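Local coordinates for protein toll-like receptor 13 (Mus musculus, PDB 4Z0C) that recognizes bacterial 23S ribosomal RNA through its leucine-rich-repeat ectodomain, the part in this chain, and signals via MYD88 and TRAF6 to activate NF-kappa-B, at residues 157-162 / 180-185; 577-582 / 607-612; 427-432 / 451-456; 88-93 / 111-116. All coordinates share one frame; numbering follows the deposited sequence.

Contact 1: 157-162 / 180-185; sequences CLERLD and SLTHLS. With NAG (2-acetamido-2-deoxy-beta-D-glucopyranose), chain N.
Arg160 lays its guanidinium flat over one face of the His183 imidazole, group centres 3.8 Å apart and planes within 15° of each other. The two residues are paired across parallel strands 160-162 and 183-185, which puts both side chains on one sheet face. Both carry CG anti to the carbonyl carbon (chi1 -57° for Arg160), and these matching torsions make them run alongside each other. The ring is fixed in rotation at its edge: His183 ND1 donates to Thr182 OG1 at 2.8 Å, with the hydroxyl in the ring plane. Thr182 OG1 donates in turn to Glu159 O at 3.0 Å, approaching from above the carbonyl plane. That oxygen also takes Thr182 N at 2.7 Å, on a lone pair, and His183 N at 3.0 Å, so three donors satisfy one carbonyl where the strands begin. Further on, Leu161 N reaches His183 O at 2.9 Å and Ser185 N reaches Leu161 O at 3.2 Å. Partners nearby settle other polar atoms: Asp162 OD1 accepts from Thr164 N, and Thr182 O bonds Thr205 OG1. Leu161 and Leu184 pack alongside each other on the opposite sheet face, toward the core of the leucine-rich-repeat solenoid. An N-acetylglucosamine attached to the protein meets the ring at its rim, His183 NE2 coming to 3.7 Å from the sugar N2. With ND1 serving as a donor and an arginine stacked on the face, a second proton on His183 is probably disfavoured, and the stack would then be a cation on a probably neutral ring.

Contact 2: 577-582 / 607-612; sequences LTKLDI and ILRLEN. With nucleotides of chain C.
Arg609 and Asp581, paired on the same face of parallel strands 579-581 and 607-609, turn their flat groups almost at right angles, carboxylate and guanidinium planes 85° apart. Asp581 OD2 lies across the arginine stem, 3.4 Å from Arg609 CB, instead of meeting the guanidinium, and accepts A7 N6 of chain C at 3.0 Å. The arginine runs extended past it to the RNA backbone: Arg609 NH2 points at A6 OP2 of chain C at 2.6 Å, with NH1 adding a weak bond to the same oxygen, and NH2 is also salt-bridged to Glu10. Lys579 is fully extended too, CG anti to the backbone N (chi1 173°); its stem crosses Ile607, and its tip ends beside the arginine, Lys579 NZ 3.6 Å from Arg609 NH1. A water bridges them and probably eases the repulsion: it accepts from Arg609 NH1 at 2.7 Å and more weakly from Lys579 NZ, and donates to Asp581 OD2. The phosphate, Glu10 and a long, weak ion pair of Lys579 with Glu555 probably offset the charge as well. Farther along, a single oxygen of Glu611, OE1, accepts both N1 and N2 of G8 of chain C, each at 2.8 Å, reading the Watson-Crick edge of the guanine. Beneath the strands, Leu580 and Leu608 lie side by side, pointing into the core, with Leu580 CD2 4.0 Å from Leu608 CD1. Mostly polar and charged groups on one face, leucines on the other, across two successive repeats: this is the parallel sheet of a leucine-rich-repeat solenoid, its concave surface serving here as the RNA-binding site.

Contact 3: 427-432 / 451-456; sequences EVLDLG and QSLILS. With nucleotides of chain C.
Glu427 O is gripped by two consecutive amides across the contact, Gln451 N at 2.7 Å and Ser452 N at 3.0 Å, the second lying nearly along the C=O axis. This fork starts the pairing of parallel strands 428-430 and 452-454, and the pairing continues through an almost straight bond from Ile454 N to Leu429 O (3.0 Å, 178°). Where the strands end, Asp430 closes an Asx turn: with CG anti to the backbone N (chi1 -167°), its OD1 accepts Gly432 N at 3.0 Å. The same oxygen presses against the partner strand, 3.3 Å from Ile454 CG2, as the isoleucine crosses the carboxylate at a slant. On the sheet face turned away from Asp430, Leu429 CD2 lies 4.1 Å from Leu453 CD1. Leu431 and Leu455 continue the row past the strand ends, side by side, with Leu431 CB 3.9 Å from Leu455 CD2. The carbonyl of Leu431 is taken up by the amides of Asn434 and Asn458, the asparagine pattern by which one leucine-rich repeat is tied to the next. Just past the strand, Ser456 holds its hydroxyl between the backbone N and the carbonyl carbon and donates to O6 of G3 of chain C at 2.7 Å. Ile454 and Ser456 each also pack against adenine of the RNA, which joins this part of the sheet to the ligand. Strand 404-406 continues the sheet beside 428-430, touching Val428, Leu429 and Asp430, while strand 476-478 flanks 452-454 and takes the side chains of Leu453, Ile454 and Ser456.

Contact 4: 88-93 / 111-116; sequences LNLVEN and LLLSHN. With nucleotides of chain C.
Val91 pushes its CG2 methyl into a notch on the next repeat, 3.6 Å from Leu112 CB and equally close, at 3.6 Å, to Ser114 OG, a hydroxyl bonded in turn to Ser136. At the next residue the fit is a CH-pi contact. Glu92, its CG anti to the backbone N (chi1 -162°), runs alongside His115 and sets CG over one face of the imidazole, 3.7 Å from the ring centroid, with the carboxylate tilted only 12° from the ring. The carboxylate reaches on to C12 of chain C, where Glu92 OE1 accepts N4 and Glu92 OE2 lies 2.7 Å from N3. The leucines lie side by side on the core side: Leu88 CD2 meets Leu111 CD1 at 3.7 Å, and Leu90 CB meets Leu113 CD2 at 3.8 Å. Asparagines fill the bend after each strand. Asn116 ND2 spans both turns, donating to Leu113 O of its own segment and to Leu90 O at 3.1 Å. Asn93 ND2 takes Leu90 O from the opposite face of that carbonyl, so the buried oxygen is held between two amides. These are equivalent positions of two successive leucine-rich repeats. Strand 87-89 lies between 63-65, which touches Leu88 and Asn89, and 110-112, beyond which 134-136 receives Leu111 and Leu112.

In the fold
From the N terminus the chain meets contact 4 first, then contact 1, contact 3 and contact 2. Each closes a single turn of the solenoid by bringing one repeat's strand beside the next: LRR 3 with 4, 6 with 7, 17 with 18, and 23 with 24. They follow in series, none nesting in or crossing another. Contacts 4 and 1 are near neighbours, centres about 17 Å apart. Contact 3 lies across the chain's centre from both, and contact 2 is about 28 Å from contact 3 between centres. Contacts 2, 3 and 4 meet the bound RNA, whereas contact 1 stays about 14 Å from it at nearest atoms and meets a glycan.

Contact 1: 157-162 / 180-185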
# COMPACT_ATOMS: atom_id res chain seq x y z
N CYS A 157 33.69 4.56 -40.94
CA CYS A 157 33.70 3.72 -39.75
C CYS A 157 32.36 3.06 -39.40
O CYS A 157 32.26 2.39 -38.36
CB CYS A 157 34.18 4.51 -38.53
SG CYS A 157 35.95 4.83 -38.52
N LEU A 158 31.36 3.22 -40.26
CA LEU A 158 29.99 2.87 -39.93
C LEU A 158 29.80 1.37 -39.68
O LEU A 158 29.94 0.58 -40.60
CB LEU A 158 29.04 3.36 -41.02
CG LEU A 158 27.58 3.07 -40.70
CD1 LEU A 158 27.15 3.86 -39.46
CD2 LEU A 158 26.69 3.38 -41.90
N GLU A 159 29.51 0.99 -38.43
CA GLU A 159 29.35 -0.43 -38.09
C GLU A 159 27.91 -0.92 -37.92
O GLU A 159 27.60 -2.08 -38.22
CB GLU A 159 30.14 -0.76 -36.82
CG GLU A 159 31.64 -0.77 -37.02
CD GLU A 159 32.39 -1.17 -35.76
OE1 GLU A 159 31.75 -1.70 -34.83
OE2 GLU A 159 33.62 -0.98 -35.71
N ARG A 160 27.03 -0.06 -37.43
CA ARG A 160 25.66 -0.44 -37.12
C ARG A 160 24.67 0.55 -37.70
O ARG A 160 24.76 1.75 -37.45
CB ARG A 160 25.47 -0.56 -35.60
CG ARG A 160 26.45 -1.54 -34.98
CD ARG A 160 26.11 -1.88 -33.57
NE ARG A 160 27.12 -2.78 -33.02
CZ ARG A 160 26.93 -3.59 -31.99
NH1 ARG A 160 25.75 -3.61 -31.37
NH2 ARG A 160 27.91 -4.38 -31.58
N LEU A 161 23.74 0.05 -38.48
CA LEU A 161 22.77 0.90 -39.13
C LEU A 161 21.37 0.40 -38.80
O LEU A 161 21.02 -0.75 -39.08
CB LEU A 161 22.98 0.90 -40.65
CG LEU A 161 21.98 1.75 -41.42
CD1 LEU A 161 22.04 3.20 -40.92
CD2 LEU A 161 22.25 1.68 -42.93
N ASP A 162 20.57 1.25 -38.18
CA ASP A 162 19.26 0.83 -37.77
C ASP A 162 18.15 1.57 -38.49
O ASP A 162 17.97 2.77 -38.30
CB ASP A 162 19.08 1.00 -36.26
CG ASP A 162 17.93 0.17 -35.73
OD1 ASP A 162 17.46 -0.73 -36.47
OD2 ASP A 162 17.47 0.41 -34.60
N SER A 180 32.49 -1.58 -43.57
CA SER A 180 32.66 -1.52 -42.13
C SER A 180 31.47 -2.18 -41.41
O SER A 180 31.60 -2.59 -40.25
CB SER A 180 32.81 -0.07 -41.68
OG SER A 180 34.18 0.27 -41.55
N LEU A 181 30.35 -2.31 -42.12
CA LEU A 181 29.04 -2.66 -41.54
C LEU A 181 28.94 -4.05 -40.94
O LEU A 181 29.13 -5.05 -41.63
CB LEU A 181 27.94 -2.52 -42.60
CG LEU A 181 26.56 -2.27 -42.01
CD1 LEU A 181 26.56 -0.96 -41.26
CD2 LEU A 181 25.49 -2.27 -43.09
N THR A 182 28.59 -4.12 -39.65
CA THR A 182 28.45 -5.41 -38.97
C THR A 182 26.99 -5.73 -38.65
O THR A 182 26.58 -6.90 -38.70
CB THR A 182 29.25 -5.45 -37.66
OG1 THR A 182 28.82 -4.38 -36.80
CG2 THR A 182 30.72 -5.28 -37.93
N HIS A 183 26.21 -4.70 -38.34
CA HIS A 183 24.80 -4.87 -37.97
C HIS A 183 23.89 -4.03 -38.84
O HIS A 183 24.09 -2.81 -39.00
CB HIS A 183 24.57 -4.46 -36.51
CG HIS A 183 25.24 -5.34 -35.51
ND1 HIS A 183 26.61 -5.50 -35.46
CD2 HIS A 183 24.74 -6.11 -34.52
CE1 HIS A 183 26.92 -6.33 -34.49
NE2 HIS A 183 25.81 -6.71 -33.90
N LEU A 184 22.85 -4.66 -39.36
CA LEU A 184 21.89 -3.96 -40.19
C LEU A 184 20.48 -4.46 -39.87
O LEU A 184 20.26 -5.65 -39.75
CB LEU A 184 22.22 -4.19 -41.67
CG LEU A 184 21.28 -3.62 -42.73
CD1 LEU A 184 21.31 -2.09 -42.70
CD2 LEU A 184 21.66 -4.16 -44.10
N SER A 185 19.54 -3.54 -39.73
CA SER A 185 18.19 -3.95 -39.40
C SER A 185 17.12 -3.29 -40.26
O SER A 185 17.08 -2.07 -40.38
CB SER A 185 17.90 -3.69 -37.92
OG SER A 185 16.55 -4.00 -37.63
C1 NAG N . 24.22 -10.60 -33.36
C2 NAG N . 23.48 -10.22 -32.06
C3 NAG N . 24.06 -10.94 -30.86
C4 NAG N . 24.08 -12.44 -31.09
C5 NAG N . 24.86 -12.73 -32.36
C6 NAG N . 24.84 -14.24 -32.59
C7 NAG N . 22.52 -8.01 -31.97
C8 NAG N . 22.61 -6.64 -31.34
N2 NAG N . 23.56 -8.80 -31.80
O3 NAG N . 23.30 -10.60 -29.73
O4 NAG N . 24.69 -13.12 -30.01
O5 NAG N . 24.32 -12.02 -33.48
O6 NAG N . 25.66 -14.57 -33.69
O7 NAG N . 21.53 -8.35 -32.62

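Contact 2: 577-582 / 607-612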
# COMPACT_ATOMS: atom_id res chain seq x y z
N LEU A 577 28.03 6.28 8.90
CA LEU A 577 27.02 6.72 7.93
C LEU A 577 27.58 7.73 6.91
O LEU A 577 28.25 8.70 7.27
CB LEU A 577 25.79 7.30 8.63
CG LEU A 577 24.52 7.26 7.77
CD1 LEU A 577 24.03 5.83 7.59
CD2 LEU A 577 23.42 8.15 8.35
N THR A 578 27.23 7.50 5.66
CA THR A 578 27.70 8.25 4.51
C THR A 578 26.57 9.00 3.80
O THR A 578 26.77 10.10 3.28
CB THR A 578 28.42 7.27 3.55
OG1 THR A 578 29.83 7.34 3.80
CG2 THR A 578 28.12 7.57 2.08
N LYS A 579 25.39 8.38 3.77
CA LYS A 579 24.21 8.98 3.15
C LYS A 579 22.97 8.78 4.02
O LYS A 579 22.70 7.66 4.45
CB LYS A 579 23.95 8.35 1.80
CG LYS A 579 22.64 8.78 1.16
CD LYS A 579 22.55 8.25 -0.28
CE LYS A 579 21.28 8.73 -0.96
NZ LYS A 579 21.14 8.22 -2.34
N LEU A 580 22.22 9.86 4.24
CA LEU A 580 20.96 9.83 4.98
C LEU A 580 19.87 10.54 4.19
O LEU A 580 20.06 11.66 3.74
CB LEU A 580 21.14 10.53 6.34
CG LEU A 580 19.85 10.72 7.12
CD1 LEU A 580 19.30 9.36 7.43
CD2 LEU A 580 20.09 11.50 8.41
N ASP A 581 18.73 9.88 3.99
CA ASP A 581 17.59 10.52 3.36
C ASP A 581 16.31 10.44 4.22
O ASP A 581 15.84 9.35 4.55
CB ASP A 581 17.34 9.93 1.97
CG ASP A 581 16.18 10.60 1.23
OD1 ASP A 581 15.02 10.51 1.68
OD2 ASP A 581 16.41 11.17 0.15
N ILE A 582 15.79 11.60 4.59
CA ILE A 582 14.50 11.72 5.27
C ILE A 582 13.64 12.75 4.55
O ILE A 582 13.26 13.80 5.11
CB ILE A 582 14.67 12.16 6.73
CG1 ILE A 582 15.84 11.41 7.35
CG2 ILE A 582 13.38 11.88 7.49
CD1 ILE A 582 16.07 11.73 8.80
N ILE A 607 26.28 12.84 2.37
CA ILE A 607 25.03 13.20 1.71
C ILE A 607 23.86 13.31 2.71
O ILE A 607 23.67 12.44 3.55
CB ILE A 607 24.65 12.17 0.63
CG1 ILE A 607 25.79 12.00 -0.39
CG2 ILE A 607 23.35 12.60 -0.05
CD1 ILE A 607 25.74 10.68 -1.15
N LEU A 608 23.10 14.40 2.63
CA LEU A 608 21.96 14.62 3.50
C LEU A 608 20.84 15.23 2.69
O LEU A 608 20.98 16.33 2.15
CB LEU A 608 22.32 15.53 4.69
CG LEU A 608 21.12 15.95 5.56
CD1 LEU A 608 20.43 14.75 6.19
CD2 LEU A 608 21.52 16.96 6.61
N ARG A 609 19.74 14.48 2.57
CA ARG A 609 18.55 14.92 1.86
C ARG A 609 17.34 14.99 2.79
O ARG A 609 16.95 14.01 3.44
CB ARG A 609 18.26 14.01 0.66
CG ARG A 609 19.29 14.18 -0.46
CD ARG A 609 19.13 13.13 -1.54
NE ARG A 609 20.01 13.39 -2.68
CZ ARG A 609 20.27 12.50 -3.64
NH1 ARG A 609 19.72 11.29 -3.60
NH2 ARG A 609 21.08 12.83 -4.64
N LEU A 610 16.78 16.19 2.87
CA LEU A 610 15.70 16.51 3.78
C LEU A 610 14.65 17.23 2.95
O LEU A 610 14.11 18.24 3.38
CB LEU A 610 16.22 17.43 4.88
CG LEU A 610 16.41 16.91 6.32
CD1 LEU A 610 16.85 15.46 6.37
CD2 LEU A 610 17.34 17.79 7.13
N GLU A 611 14.41 16.70 1.75
CA GLU A 611 13.58 17.36 0.73
C GLU A 611 12.09 17.13 0.90
O GLU A 611 11.66 16.16 1.50
CB GLU A 611 13.99 16.87 -0.68
CG GLU A 611 15.50 16.62 -0.86
CD GLU A 611 15.91 16.11 -2.26
OE1 GLU A 611 15.04 15.76 -3.10
OE2 GLU A 611 17.13 16.01 -2.50
N ASN A 612 11.29 18.03 0.33
CA ASN A 612 9.85 17.86 0.30
C ASN A 612 9.28 17.58 1.69
O ASN A 612 8.45 16.70 1.87
CB ASN A 612 9.45 16.74 -0.66
CG ASN A 612 8.35 17.17 -1.61
OD1 ASN A 612 7.19 17.34 -1.23
ND2 ASN A 612 8.71 17.34 -2.88
P G C 8 12.54 17.10 -9.39
OP1 G C 8 12.37 18.09 -10.49
OP2 G C 8 13.52 17.29 -8.29
O5' G C 8 11.09 17.00 -8.75
C5' G C 8 10.00 16.55 -9.55
C4' G C 8 8.72 16.42 -8.77
O4' G C 8 8.82 15.32 -7.83
C3' G C 8 8.34 17.66 -7.95
O3' G C 8 6.99 18.01 -8.21
C2' G C 8 8.48 17.20 -6.51
O2' G C 8 7.56 17.79 -5.62
C1' G C 8 8.25 15.71 -6.61
N9 G C 8 8.86 14.99 -5.49
C8 G C 8 8.17 14.18 -4.61
N7 G C 8 8.94 13.73 -3.66
C5 G C 8 10.19 14.30 -3.89
C6 G C 8 11.42 14.17 -3.18
O6 G C 8 11.67 13.51 -2.16
N1 G C 8 12.44 14.90 -3.76
C2 G C 8 12.30 15.68 -4.89
N2 G C 8 13.40 16.33 -5.29
N3 G C 8 11.16 15.80 -5.56
C4 G C 8 10.15 15.10 -5.01
P A C 7 17.20 15.01 -10.40
OP1 A C 7 16.55 15.88 -11.42
OP2 A C 7 17.86 15.60 -9.22
O5' A C 7 16.10 13.98 -9.88
C5' A C 7 15.08 13.49 -10.74
C4' A C 7 13.76 13.38 -10.02
O4' A C 7 13.81 12.30 -9.04
C3' A C 7 13.35 14.59 -9.21
O3' A C 7 12.80 15.64 -10.01
C2' A C 7 12.36 14.00 -8.20
O2' A C 7 11.10 13.78 -8.81
C1' A C 7 13.00 12.64 -7.92
N9 A C 7 13.84 12.67 -6.71
C8 A C 7 15.07 13.28 -6.61
N7 A C 7 15.62 13.16 -5.43
C5 A C 7 14.68 12.44 -4.69
C6 A C 7 14.66 12.00 -3.35
N6 A C 7 15.68 12.25 -2.52
N1 A C 7 13.57 11.31 -2.91
C2 A C 7 12.57 11.07 -3.77
N3 A C 7 12.47 11.44 -5.05
C4 A C 7 13.57 12.13 -5.47
P A C 6 20.69 10.51 -7.61
OP1 A C 6 20.95 9.16 -8.17
OP2 A C 6 21.42 10.87 -6.38
O5' A C 6 20.94 11.58 -8.77
C5' A C 6 20.69 12.97 -8.58
C4' A C 6 20.20 13.63 -9.85
O4' A C 6 21.21 13.46 -10.90
C3' A C 6 18.92 13.05 -10.43
O3' A C 6 18.25 14.07 -11.15
C2' A C 6 19.44 11.99 -11.41
O2' A C 6 18.54 11.64 -12.43
C1' A C 6 20.68 12.68 -11.97
N9 A C 6 21.75 11.78 -12.40
C8 A C 6 22.11 10.56 -11.86
N7 A C 6 23.19 10.04 -12.43
C5 A C 6 23.57 10.97 -13.38
C6 A C 6 24.64 11.02 -14.30
N6 A C 6 25.55 10.06 -14.42
N1 A C 6 24.75 12.10 -15.10
C2 A C 6 23.84 13.08 -14.97
N3 A C 6 22.79 13.16 -14.15
C4 A C 6 22.71 12.06 -13.36
O HOH W 1 18.38 9.76 -1.83

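Contact 3: 427-432 / 451-456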
# COMPACT_ATOMS: atom_id res chain seq x y z
N GLU A 427 22.16 -19.47 -5.08
CA GLU A 427 22.76 -18.19 -4.76
C GLU A 427 21.71 -17.09 -4.77
O GLU A 427 21.81 -16.12 -4.04
CB GLU A 427 23.92 -17.85 -5.73
CG GLU A 427 25.17 -18.74 -5.56
CD GLU A 427 26.26 -18.50 -6.63
OE1 GLU A 427 26.06 -17.68 -7.56
OE2 GLU A 427 27.34 -19.12 -6.53
N VAL A 428 20.70 -17.25 -5.62
CA VAL A 428 19.63 -16.26 -5.73
C VAL A 428 18.29 -16.97 -5.71
O VAL A 428 18.04 -17.88 -6.51
CB VAL A 428 19.72 -15.47 -7.04
CG1 VAL A 428 18.59 -14.44 -7.10
CG2 VAL A 428 21.07 -14.79 -7.16
N LEU A 429 17.41 -16.55 -4.81
CA LEU A 429 16.07 -17.12 -4.74
C LEU A 429 15.00 -16.04 -4.79
O LEU A 429 14.90 -15.19 -3.89
CB LEU A 429 15.93 -17.99 -3.50
CG LEU A 429 14.52 -18.51 -3.22
CD1 LEU A 429 13.97 -19.36 -4.39
CD2 LEU A 429 14.55 -19.30 -1.93
N ASP A 430 14.19 -16.06 -5.85
CA ASP A 430 13.20 -15.01 -6.02
C ASP A 430 11.79 -15.53 -5.71
O ASP A 430 11.20 -16.28 -6.52
CB ASP A 430 13.24 -14.44 -7.44
CG ASP A 430 12.44 -13.14 -7.58
OD1 ASP A 430 11.74 -12.73 -6.61
OD2 ASP A 430 12.49 -12.53 -8.66
N LEU A 431 11.26 -15.13 -4.56
CA LEU A 431 9.92 -15.54 -4.13
C LEU A 431 8.98 -14.37 -4.13
O LEU A 431 7.93 -14.39 -3.48
CB LEU A 431 9.95 -16.18 -2.75
CG LEU A 431 10.42 -17.63 -2.83
CD1 LEU A 431 10.98 -18.11 -1.50
CD2 LEU A 431 9.25 -18.48 -3.28
N GLY A 432 9.38 -13.32 -4.85
CA GLY A 432 8.61 -12.10 -4.91
C GLY A 432 7.22 -12.28 -5.48
O GLY A 432 6.98 -13.17 -6.27
N GLN A 451 22.88 -15.88 -1.58
CA GLN A 451 23.51 -14.57 -1.61
C GLN A 451 22.43 -13.50 -1.56
O GLN A 451 22.55 -12.48 -0.87
CB GLN A 451 24.34 -14.44 -2.90
CG GLN A 451 25.73 -13.89 -2.70
CD GLN A 451 26.84 -14.88 -3.02
OE1 GLN A 451 26.92 -15.40 -4.13
NE2 GLN A 451 27.68 -15.16 -2.03
N SER A 452 21.35 -13.76 -2.28
CA SER A 452 20.27 -12.82 -2.49
C SER A 452 18.93 -13.53 -2.30
O SER A 452 18.69 -14.60 -2.87
CB SER A 452 20.38 -12.25 -3.91
OG SER A 452 19.29 -11.40 -4.22
N LEU A 453 18.07 -12.96 -1.46
CA LEU A 453 16.73 -13.50 -1.23
C LEU A 453 15.69 -12.41 -1.41
O LEU A 453 15.72 -11.37 -0.72
CB LEU A 453 16.62 -14.11 0.17
CG LEU A 453 15.21 -14.52 0.67
CD1 LEU A 453 14.54 -15.49 -0.30
CD2 LEU A 453 15.25 -15.16 2.07
N ILE A 454 14.74 -12.64 -2.30
CA ILE A 454 13.63 -11.71 -2.51
C ILE A 454 12.28 -12.24 -1.99
O ILE A 454 11.79 -13.26 -2.45
CB ILE A 454 13.50 -11.39 -3.99
CG1 ILE A 454 14.83 -10.81 -4.51
CG2 ILE A 454 12.33 -10.47 -4.22
CD1 ILE A 454 14.88 -10.65 -6.02
N LEU A 455 11.69 -11.54 -1.02
CA LEU A 455 10.39 -11.94 -0.47
C LEU A 455 9.39 -10.81 -0.60
O LEU A 455 8.39 -10.77 0.09
CB LEU A 455 10.49 -12.32 1.00
CG LEU A 455 11.16 -13.66 1.22
CD1 LEU A 455 11.65 -13.75 2.65
CD2 LEU A 455 10.19 -14.78 0.89
N SER A 456 9.69 -9.89 -1.50
CA SER A 456 8.88 -8.70 -1.63
C SER A 456 7.50 -8.96 -2.23
O SER A 456 7.31 -9.93 -2.96
CB SER A 456 9.63 -7.63 -2.41
OG SER A 456 9.88 -8.08 -3.72
P G C 3 6.35 2.41 -7.40
OP1 G C 3 5.10 1.90 -6.80
OP2 G C 3 6.53 3.88 -7.48
O5' G C 3 7.54 1.76 -6.57
C5' G C 3 8.12 2.53 -5.51
C4' G C 3 9.61 2.31 -5.34
O4' G C 3 9.84 0.98 -4.80
C3' G C 3 10.46 2.40 -6.61
O3' G C 3 11.77 2.84 -6.25
C2' G C 3 10.57 0.94 -7.03
O2' G C 3 11.71 0.67 -7.81
C1' G C 3 10.66 0.24 -5.67
N9 G C 3 10.19 -1.13 -5.63
C8 G C 3 8.94 -1.60 -5.97
N7 G C 3 8.82 -2.88 -5.78
C5 G C 3 10.04 -3.28 -5.28
C6 G C 3 10.50 -4.57 -4.88
O6 G C 3 9.93 -5.65 -4.90
N1 G C 3 11.81 -4.52 -4.41
C2 G C 3 12.58 -3.39 -4.35
N2 G C 3 13.82 -3.57 -3.88
N3 G C 3 12.17 -2.19 -4.72
C4 G C 3 10.90 -2.21 -5.17

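Contact 4: 88-93 / 111-116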
# COMPACT_ATOMS: atom_id res chain seq x y z
N LEU A 88 25.58 11.98 -29.92
CA LEU A 88 24.61 13.02 -30.23
C LEU A 88 23.22 12.43 -30.30
O LEU A 88 22.95 11.60 -31.16
CB LEU A 88 24.93 13.71 -31.55
CG LEU A 88 23.93 14.79 -31.99
CD1 LEU A 88 23.70 15.79 -30.87
CD2 LEU A 88 24.45 15.51 -33.23
N ASN A 89 22.34 12.86 -29.41
CA ASN A 89 20.99 12.31 -29.32
C ASN A 89 19.97 13.33 -29.84
O ASN A 89 19.84 14.42 -29.29
CB ASN A 89 20.69 11.94 -27.86
CG ASN A 89 19.39 11.17 -27.68
OD1 ASN A 89 18.40 11.42 -28.37
ND2 ASN A 89 19.39 10.24 -26.72
N LEU A 90 19.27 12.97 -30.91
CA LEU A 90 18.29 13.85 -31.53
C LEU A 90 16.94 13.13 -31.60
O LEU A 90 16.05 13.51 -32.36
CB LEU A 90 18.77 14.23 -32.94
CG LEU A 90 19.13 15.69 -33.27
CD1 LEU A 90 19.54 16.43 -32.06
CD2 LEU A 90 20.27 15.79 -34.32
N VAL A 91 16.80 12.10 -30.78
CA VAL A 91 15.59 11.27 -30.72
C VAL A 91 14.35 12.08 -30.35
O VAL A 91 14.40 12.97 -29.49
CB VAL A 91 15.77 10.13 -29.70
CG1 VAL A 91 14.48 9.31 -29.57
CG2 VAL A 91 16.93 9.24 -30.12
N GLU A 92 13.24 11.77 -31.01
CA GLU A 92 11.93 12.36 -30.74
C GLU A 92 11.91 13.87 -30.93
O GLU A 92 11.79 14.64 -29.97
CB GLU A 92 11.38 11.95 -29.35
CG GLU A 92 9.88 12.19 -29.25
CD GLU A 92 9.22 11.72 -27.95
OE1 GLU A 92 9.87 11.06 -27.09
OE2 GLU A 92 8.02 12.02 -27.80
N ASN A 93 12.03 14.30 -32.18
CA ASN A 93 11.89 15.71 -32.52
C ASN A 93 10.99 15.86 -33.73
O ASN A 93 10.18 15.00 -34.01
CB ASN A 93 13.26 16.33 -32.80
CG ASN A 93 14.02 16.66 -31.53
OD1 ASN A 93 13.75 17.67 -30.89
ND2 ASN A 93 14.98 15.82 -31.18
N LEU A 111 25.15 8.59 -33.53
CA LEU A 111 24.18 9.62 -33.86
C LEU A 111 22.79 8.99 -33.84
O LEU A 111 22.51 8.06 -34.61
CB LEU A 111 24.48 10.18 -35.25
CG LEU A 111 23.45 11.16 -35.82
CD1 LEU A 111 23.31 12.38 -34.94
CD2 LEU A 111 23.85 11.58 -37.23
N LEU A 112 21.92 9.50 -32.97
CA LEU A 112 20.59 8.93 -32.81
C LEU A 112 19.54 9.88 -33.39
O LEU A 112 19.36 11.01 -32.92
CB LEU A 112 20.30 8.65 -31.33
CG LEU A 112 21.37 7.79 -30.64
CD1 LEU A 112 21.10 7.60 -29.15
CD2 LEU A 112 21.48 6.45 -31.32
N LEU A 113 18.86 9.40 -34.42
CA LEU A 113 17.83 10.19 -35.08
C LEU A 113 16.49 9.46 -35.07
O LEU A 113 15.60 9.77 -35.87
CB LEU A 113 18.25 10.49 -36.52
CG LEU A 113 19.34 11.53 -36.67
CD1 LEU A 113 19.97 11.40 -38.04
CD2 LEU A 113 18.72 12.90 -36.51
N SER A 114 16.36 8.52 -34.14
CA SER A 114 15.14 7.72 -33.99
C SER A 114 13.96 8.62 -33.71
O SER A 114 14.13 9.73 -33.22
CB SER A 114 15.29 6.73 -32.84
OG SER A 114 16.66 6.53 -32.53
N HIS A 115 12.77 8.17 -34.10
CA HIS A 115 11.53 8.82 -33.69
C HIS A 115 11.44 10.27 -34.18
O HIS A 115 11.26 11.21 -33.41
CB HIS A 115 11.36 8.72 -32.18
CG HIS A 115 9.98 9.06 -31.69
ND1 HIS A 115 9.01 9.59 -32.51
CD2 HIS A 115 9.41 8.91 -30.47
CE1 HIS A 115 7.90 9.78 -31.81
NE2 HIS A 115 8.12 9.37 -30.57
N ASN A 116 11.60 10.43 -35.48
CA ASN A 116 11.38 11.72 -36.12
C ASN A 116 10.47 11.46 -37.32
O ASN A 116 9.79 10.45 -37.35
CB ASN A 116 12.71 12.34 -36.54
CG ASN A 116 13.42 13.05 -35.40
OD1 ASN A 116 13.07 14.18 -35.06
ND2 ASN A 116 14.43 12.40 -34.81
P C C 12 2.77 9.12 -20.89
OP1 C C 12 2.14 8.72 -19.60
OP2 C C 12 3.18 8.03 -21.77
O5' C C 12 1.79 10.18 -21.56
C5' C C 12 1.14 9.92 -22.77
C4' C C 12 1.23 11.09 -23.70
O4' C C 12 2.41 11.89 -23.42
C3' C C 12 1.38 10.67 -25.15
O3' C C 12 0.12 10.43 -25.74
C2' C C 12 2.16 11.82 -25.79
O2' C C 12 1.27 12.86 -26.18
C1' C C 12 3.02 12.31 -24.62
N1 C C 12 4.42 11.79 -24.63
C2 C C 12 5.31 11.99 -25.70
O2 C C 12 4.93 12.59 -26.71
N3 C C 12 6.57 11.49 -25.61
C4 C C 12 6.97 10.84 -24.52
N4 C C 12 8.22 10.38 -24.46
C5 C C 12 6.09 10.64 -23.41
C6 C C 12 4.86 11.13 -23.52